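Side-chain contacts in 11R-lipoxygenase (Gersemia fruticosa, PDB 3VF1), which probably adds molecular oxygen to polyunsaturated fatty acids, working as a calcium-dependent lipoxygenase with a non-heme iron: residues H387-I390 with T391-R395; N432-G435 with R436-I440. All coordinates share one frame; numbering follows the deposited sequence.

Contact 1. Residues H387-I390 with T391-R395; sequences HQMI and THLLR. With FE2 (Fe (II) ion), chain E.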
ATOM      1  N   HIS A 387      -2.161  13.976  -0.741  1.00 24.64           N
ATOM      2  CA  HIS A 387      -2.096  12.641  -1.328  1.00 26.14           C
ATOM      3  C   HIS A 387      -0.791  11.922  -1.004  1.00 24.75           C
ATOM      4  O   HIS A 387      -0.800  10.766  -0.590  1.00 27.26           O
ATOM      5  CB  HIS A 387      -2.261  12.703  -2.844  1.00 25.12           C
ATOM      6  CG  HIS A 387      -1.884  11.432  -3.536  1.00 26.06           C
ATOM      7  ND1 HIS A 387      -0.731  11.304  -4.280  1.00 28.63           N
ATOM      8  CD2 HIS A 387      -2.495  10.226  -3.580  1.00 29.50           C
ATOM      9  CE1 HIS A 387      -0.655  10.077  -4.762  1.00 28.08           C
ATOM     10  NE2 HIS A 387      -1.712   9.401  -4.352  1.00 29.44           N
ATOM     11  N   GLN A 388       0.330  12.606  -1.203  1.00 24.40           N
ATOM     12  CA  GLN A 388       1.637  11.986  -1.035  1.00 26.13           C
ATOM     13  C   GLN A 388       1.898  11.560   0.406  1.00 28.40           C
ATOM     14  O   GLN A 388       2.308  10.430   0.658  1.00 32.55           O
ATOM     15  CB  GLN A 388       2.741  12.941  -1.493  1.00 25.97           C
ATOM     16  CG  GLN A 388       2.783  13.163  -2.994  1.00 30.89           C
ATOM     17  CD  GLN A 388       3.118  11.896  -3.761  1.00 37.12           C
ATOM     18  OE1 GLN A 388       3.743  10.978  -3.228  1.00 38.26           O
ATOM     19  NE2 GLN A 388       2.700  11.839  -5.019  1.00 35.55           N
ATOM     20  N   MET A 389       1.655  12.464   1.346  1.00 27.55           N
ATOM     21  CA  MET A 389       2.022  12.226   2.737  1.00 26.90           C
ATOM     22  C   MET A 389       0.945  11.487   3.530  1.00 27.23           C
ATOM     23  O   MET A 389       1.258  10.613   4.338  1.00 31.83           O
ATOM     24  CB  MET A 389       2.353  13.550   3.428  1.00 27.02           C
ATOM     25  CG  MET A 389       3.438  14.355   2.730  1.00 27.72           C
ATOM     26  SD  MET A 389       4.862  13.346   2.259  1.00 33.41           S
ATOM     27  CE  MET A 389       5.291  12.593   3.825  1.00 26.84           C
ATOM     28  N   ILE A 390      -0.318  11.830   3.303  1.00 23.70           N
ATOM     29  CA  ILE A 390      -1.406  11.260   4.096  1.00 25.48           C
ATOM     30  C   ILE A 390      -2.066  10.065   3.415  1.00 27.70           C
ATOM     31  O   ILE A 390      -2.124   8.974   3.984  1.00 29.26           O
ATOM     32  CB  ILE A 390      -2.480  12.319   4.423  1.00 26.50           C
ATOM     33  CG1 ILE A 390      -1.906  13.359   5.389  1.00 26.05           C
ATOM     34  CG2 ILE A 390      -3.714  11.661   5.028  1.00 23.93           C
ATOM     35  CD1 ILE A 390      -2.862  14.483   5.734  1.00 30.27           C
ATOM     36  N   THR A 391      -2.563  10.269   2.200  1.00 25.31           N
ATOM     37  CA  THR A 391      -3.297   9.223   1.498  1.00 26.49           C
ATOM     38  C   THR A 391      -2.411   8.031   1.154  1.00 27.58           C
ATOM     39  O   THR A 391      -2.836   6.882   1.265  1.00 26.04           O
ATOM     40  CB  THR A 391      -3.932   9.751   0.201  1.00 26.15           C
ATOM     41  OG1 THR A 391      -4.796  10.852   0.507  1.00 29.74           O
ATOM     42  CG2 THR A 391      -4.729   8.651  -0.492  1.00 25.85           C
ATOM     43  N   HIS A 392      -1.180   8.302   0.734  1.00 26.09           N
ATOM     44  CA  HIS A 392      -0.289   7.232   0.296  1.00 26.83           C
ATOM     45  C   HIS A 392       0.615   6.724   1.411  1.00 29.09           C
ATOM     46  O   HIS A 392       0.433   5.613   1.900  1.00 32.83           O
ATOM     47  CB  HIS A 392       0.559   7.684  -0.892  1.00 28.47           C
ATOM     48  CG  HIS A 392       1.512   6.639  -1.382  1.00 33.36           C
ATOM     49  ND1 HIS A 392       2.846   6.896  -1.616  1.00 34.39           N
ATOM     50  CD2 HIS A 392       1.326   5.329  -1.675  1.00 32.91           C
ATOM     51  CE1 HIS A 392       3.439   5.794  -2.036  1.00 35.35           C
ATOM     52  NE2 HIS A 392       2.539   4.827  -2.080  1.00 33.95           N
ATOM     53  N   LEU A 393       1.587   7.532   1.818  1.00 28.32           N
ATOM     54  CA  LEU A 393       2.593   7.078   2.775  1.00 30.94           C
ATOM     55  C   LEU A 393       1.999   6.703   4.133  1.00 29.24           C
ATOM     56  O   LEU A 393       2.166   5.576   4.592  1.00 31.02           O
ATOM     57  CB  LEU A 393       3.692   8.131   2.939  1.00 27.26           C
ATOM     58  CG  LEU A 393       4.596   8.293   1.713  1.00 35.77           C
ATOM     59  CD1 LEU A 393       5.597   9.423   1.913  1.00 39.00           C
ATOM     60  CD2 LEU A 393       5.323   6.992   1.403  1.00 33.55           C
ATOM     61  N   LEU A 394       1.304   7.633   4.775  1.00 28.17           N
ATOM     62  CA  LEU A 394       0.762   7.369   6.105  1.00 27.79           C
ATOM     63  C   LEU A 394      -0.318   6.290   6.094  1.00 29.18           C
ATOM     64  O   LEU A 394      -0.171   5.246   6.731  1.00 31.19           O
ATOM     65  CB  LEU A 394       0.190   8.643   6.728  1.00 27.94           C
ATOM     66  CG  LEU A 394      -0.499   8.415   8.078  1.00 29.03           C
ATOM     67  CD1 LEU A 394       0.481   7.831   9.089  1.00 28.98           C
ATOM     68  CD2 LEU A 394      -1.115   9.700   8.610  1.00 30.20           C
ATOM     69  N   ARG A 395      -1.400   6.544   5.367  1.00 26.61           N
ATOM     70  CA  ARG A 395      -2.600   5.722   5.477  1.00 26.75           C
ATOM     71  C   ARG A 395      -2.484   4.351   4.806  1.00 27.54           C
ATOM     72  O   ARG A 395      -3.344   3.492   5.003  1.00 31.16           O
ATOM     73  CB  ARG A 395      -3.812   6.485   4.937  1.00 25.05           C
ATOM     74  CG  ARG A 395      -4.259   7.624   5.840  1.00 22.85           C
ATOM     75  CD  ARG A 395      -5.532   8.290   5.336  1.00 29.94           C
ATOM     76  NE  ARG A 395      -6.671   7.375   5.321  1.00 29.29           N
ATOM     77  CZ  ARG A 395      -7.409   7.069   6.386  1.00 28.64           C
ATOM     78  NH1 ARG A 395      -7.133   7.592   7.575  1.00 28.86           N
ATOM     79  NH2 ARG A 395      -8.427   6.228   6.264  1.00 31.75           N
TER
HETATM   80 FE   FE2 E 701       3.550   2.793  -2.290  1.00 40.14          FE
HETATM   81  O   HOH W   1       5.223   3.660  -3.689  1.00 43.10           O
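His-392 holds its CG opposite its backbone N (chi1 179°), which carries the imidazole past the carbonyl oxygen of Gln-388, lying at the ring's edge, and on to the iron(II) ion. One turn earlier His-387 has a similar first torsion (166°) and brings ring CD2 to 4.1 Å from CB of Thr-391, the two side chains crossing at about a right angle. The backbone is a pi-helical turn set in the long helix 369-410, the wide segment known from lipoxygenases. Its sign is the run of i to i+5 bonds: His-392 N reaches His-387 O at 2.8 Å, nearly in line with that C=O (169°), and Leu-393 N, Leu-394 N and Arg-395 N repeat the step to Gln-388, Met-389 and Ile-390.

The side-chain contacts mix two spacings. Met-389 lies alongside Leu-393, four residues on and pointing the same way, with its CE 3.7 Å from Leu-393 CD1. Five residues apart, CG2 of Ile-390 meets CD of Arg-395 at 3.8 Å, and the aliphatic start of the arginine packs against the Ile-390 carbonyl. The guanidinium continues to Ser-472 and His-464, while Thr-391 OG1 bonds Asn-266. NE2 of His-387 donates to the carbonyl of Val-578, and so ties this turn to the residue just before the iron ligand Asn-579.

His-397, His-575, Asn-579 and the C-terminal carboxylate of Ile-698 also bind the metal. NE2 of His-392 stands 2.3 Å from the iron, and a water bound to the metal at 2.4 Å lies in the plane of the His-392 ring, at its edge.

Contact 2. Residues N432-G435 with R436-I440; sequences NTLG and RNDLI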
ATOM      1  N   ASN A 432       9.312   0.269   3.767  1.00 32.47           N
ATOM      2  CA  ASN A 432       9.145   1.318   4.769  1.00 30.78           C
ATOM      3  C   ASN A 432      10.461   1.690   5.441  1.00 33.26           C
ATOM      4  O   ASN A 432      10.669   2.842   5.817  1.00 34.24           O
ATOM      5  CB  ASN A 432       8.126   0.898   5.828  1.00 31.16           C
ATOM      6  CG  ASN A 432       6.699   1.061   5.356  1.00 32.31           C
ATOM      7  OD1 ASN A 432       6.443   1.267   4.169  1.00 33.45           O
ATOM      8  ND2 ASN A 432       5.759   0.971   6.285  1.00 31.58           N
ATOM      9  N   THR A 433      11.346   0.712   5.598  1.00 34.02           N
ATOM     10  CA  THR A 433      12.661   0.972   6.167  1.00 33.64           C
ATOM     11  C   THR A 433      13.447   1.861   5.216  1.00 36.84           C
ATOM     12  O   THR A 433      14.144   2.780   5.643  1.00 39.67           O
ATOM     13  CB  THR A 433      13.445  -0.328   6.415  1.00 39.85           C
ATOM     14  OG1 THR A 433      12.745  -1.145   7.363  1.00 37.27           O
ATOM     15  CG2 THR A 433      14.834  -0.018   6.955  1.00 39.24           C
ATOM     16  N   LEU A 434      13.327   1.581   3.922  1.00 37.58           N
ATOM     17  CA  LEU A 434      13.946   2.409   2.898  1.00 37.90           C
ATOM     18  C   LEU A 434      13.300   3.791   2.898  1.00 41.82           C
ATOM     19  O   LEU A 434      13.987   4.809   2.808  1.00 41.53           O
ATOM     20  CB  LEU A 434      13.790   1.763   1.521  1.00 39.55           C
ATOM     21  CG  LEU A 434      14.435   2.509   0.351  1.00 42.70           C
ATOM     22  CD1 LEU A 434      15.952   2.446   0.447  1.00 46.82           C
ATOM     23  CD2 LEU A 434      13.954   1.947  -0.975  1.00 41.91           C
ATOM     24  N   GLY A 435      11.975   3.816   3.003  1.00 39.72           N
ATOM     25  CA  GLY A 435      11.232   5.063   3.028  1.00 40.13           C
ATOM     26  C   GLY A 435      11.671   5.968   4.164  1.00 39.26           C
ATOM     27  O   GLY A 435      11.795   7.181   3.994  1.00 42.74           O
ATOM     28  N   ARG A 436      11.912   5.375   5.327  1.00 37.30           N
ATOM     29  CA  ARG A 436      12.327   6.141   6.495  1.00 40.02           C
ATOM     30  C   ARG A 436      13.694   6.798   6.303  1.00 37.74           C
ATOM     31  O   ARG A 436      14.082   7.668   7.081  1.00 38.99           O
ATOM     32  CB  ARG A 436      12.342   5.252   7.742  1.00 37.01           C
ATOM     33  CG  ARG A 436      10.996   5.156   8.442  1.00 37.52           C
ATOM     34  CD  ARG A 436      11.085   4.351   9.729  1.00 36.77           C
ATOM     35  NE  ARG A 436      11.147   2.914   9.477  1.00 38.40           N
ATOM     36  CZ  ARG A 436      10.083   2.135   9.288  1.00 36.47           C
ATOM     37  NH1 ARG A 436       8.858   2.645   9.315  1.00 37.02           N
ATOM     38  NH2 ARG A 436      10.244   0.839   9.068  1.00 35.19           N
ATOM     39  N   ASN A 437      14.419   6.384   5.269  1.00 39.93           N
ATOM     40  CA  ASN A 437      15.734   6.952   4.989  1.00 42.52           C
ATOM     41  C   ASN A 437      15.787   7.784   3.707  1.00 40.91           C
ATOM     42  O   ASN A 437      16.512   8.775   3.643  1.00 44.88           O
ATOM     43  CB  ASN A 437      16.784   5.840   4.915  1.00 47.24           C
ATOM     44  CG  ASN A 437      16.948   5.101   6.231  1.00 43.40           C
ATOM     45  OD1 ASN A 437      16.754   5.669   7.305  1.00 39.84           O
ATOM     46  ND2 ASN A 437      17.310   3.826   6.151  1.00 41.73           N
ATOM     47  N   ASP A 438      15.022   7.388   2.694  1.00 40.75           N
ATOM     48  CA  ASP A 438      15.164   7.972   1.360  1.00 42.36           C
ATOM     49  C   ASP A 438      13.909   8.666   0.820  1.00 46.09           C
ATOM     50  O   ASP A 438      13.951   9.275  -0.248  1.00 43.19           O
ATOM     51  CB  ASP A 438      15.610   6.890   0.373  1.00 43.62           C
ATOM     52  CG  ASP A 438      17.016   6.392   0.648  1.00 48.88           C
ATOM     53  OD1 ASP A 438      17.509   6.580   1.782  1.00 47.97           O
ATOM     54  OD2 ASP A 438      17.632   5.809  -0.269  1.00 55.98           O
ATOM     55  N   LEU A 439      12.800   8.582   1.547  1.00 44.78           N
ATOM     56  CA  LEU A 439      11.557   9.204   1.099  1.00 43.00           C
ATOM     57  C   LEU A 439      11.086  10.289   2.058  1.00 43.71           C
ATOM     58  O   LEU A 439      10.902  11.443   1.670  1.00 45.86           O
ATOM     59  CB  LEU A 439      10.455   8.154   0.959  1.00 45.54           C
ATOM     60  CG  LEU A 439      10.561   7.173  -0.208  1.00 57.41           C
ATOM     61  CD1 LEU A 439       9.450   6.134  -0.117  1.00 59.65           C
ATOM     62  CD2 LEU A 439      10.502   7.901  -1.542  1.00 54.74           C
ATOM     63  N   ILE A 440      10.900   9.905   3.315  1.00 41.70           N
ATOM     64  CA  ILE A 440      10.252  10.760   4.299  1.00 40.01           C
ATOM     65  C   ILE A 440      11.167  11.836   4.890  1.00 39.70           C
ATOM     66  O   ILE A 440      10.753  12.987   5.036  1.00 42.58           O
ATOM     67  CB  ILE A 440       9.673   9.912   5.447  1.00 37.08           C
ATOM     68  CG1 ILE A 440       8.713   8.861   4.886  1.00 41.59           C
ATOM     69  CG2 ILE A 440       8.967  10.798   6.458  1.00 36.89           C
ATOM     70  CD1 ILE A 440       8.196   7.883   5.919  1.00 43.14           C
TER
HETATM   71  O   HOH W   2      12.786   0.590  10.216  1.00 37.22           O
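The last turns of helix 428-438, beside the iron-site helix 369-410, fold an arginine back over the helix and lead into a loop. Arg-436 is bent at its third torsion (-77°), which turns the guanidinium back along the preceding turn until one face covers the carbonyl oxygen of Asn-432. That oxygen stands 3.6 Å above the plane, over the centre of the guanidinium group, and also accepts the bond from Arg-436 N at 2.9 Å. The same residue therefore meets it twice, by its amide N-H and by its flat charged group.

NH2 of Arg-436 donates to a water at 2.8 Å, and this water gives a weak bond to Thr-433 OG1, bridging the two side chains; the threonine hydroxyl is also bonded to Met-429 O. The charge itself is met by a salt bridge from NH2 to Glu-401, whose other carboxylate oxygen takes a bond from Asn-432 ND2. A leucine in place of Arg-436 would probably leave Glu-401 without its charged partner and the bridging water without its donor.

Farther along, carbonyl oxygens accept in pairs. Leu-434 O receives Asn-437 N at 3.0 Å, from well above its carbonyl plane, and Asp-438 N at 2.8 Å, nearly in line with the C=O. Gly-435 O takes Leu-439 N and Ile-440 N from opposite faces of its plane, the latter bond almost straight (175°) at 2.9 Å. CD1 of Leu-439 rests 3.8 Å from the Gly-435 CA. Mixed i+3, i+4 and i+5 bonds sharing acceptors in this way are typical of the C-terminal end of an alpha helix.

In the fold
Contact 1 comes first along the chain, midway in helix 369-410, and contact 2 follows at the C-terminal end of helix 428-438. Their centres are 13 Å apart and their nearest atoms about 4 Å, without touching; all four segments belong to the lipoxygenase family region. Beyond contact 1 on its own helix lie the iron ligand His-397 and then Glu-401: Asn-432 of contact 2 bonds the backbone carbonyl of His-397 and, together with Arg-436, the carboxylate of Glu-401. Helix 456-465 joins them a second time, since Met-461 touches Met-389 and Ile-440. The shorter helix is thus anchored beside the helix that supplies two of the iron's histidines, consistent with a second-shell place.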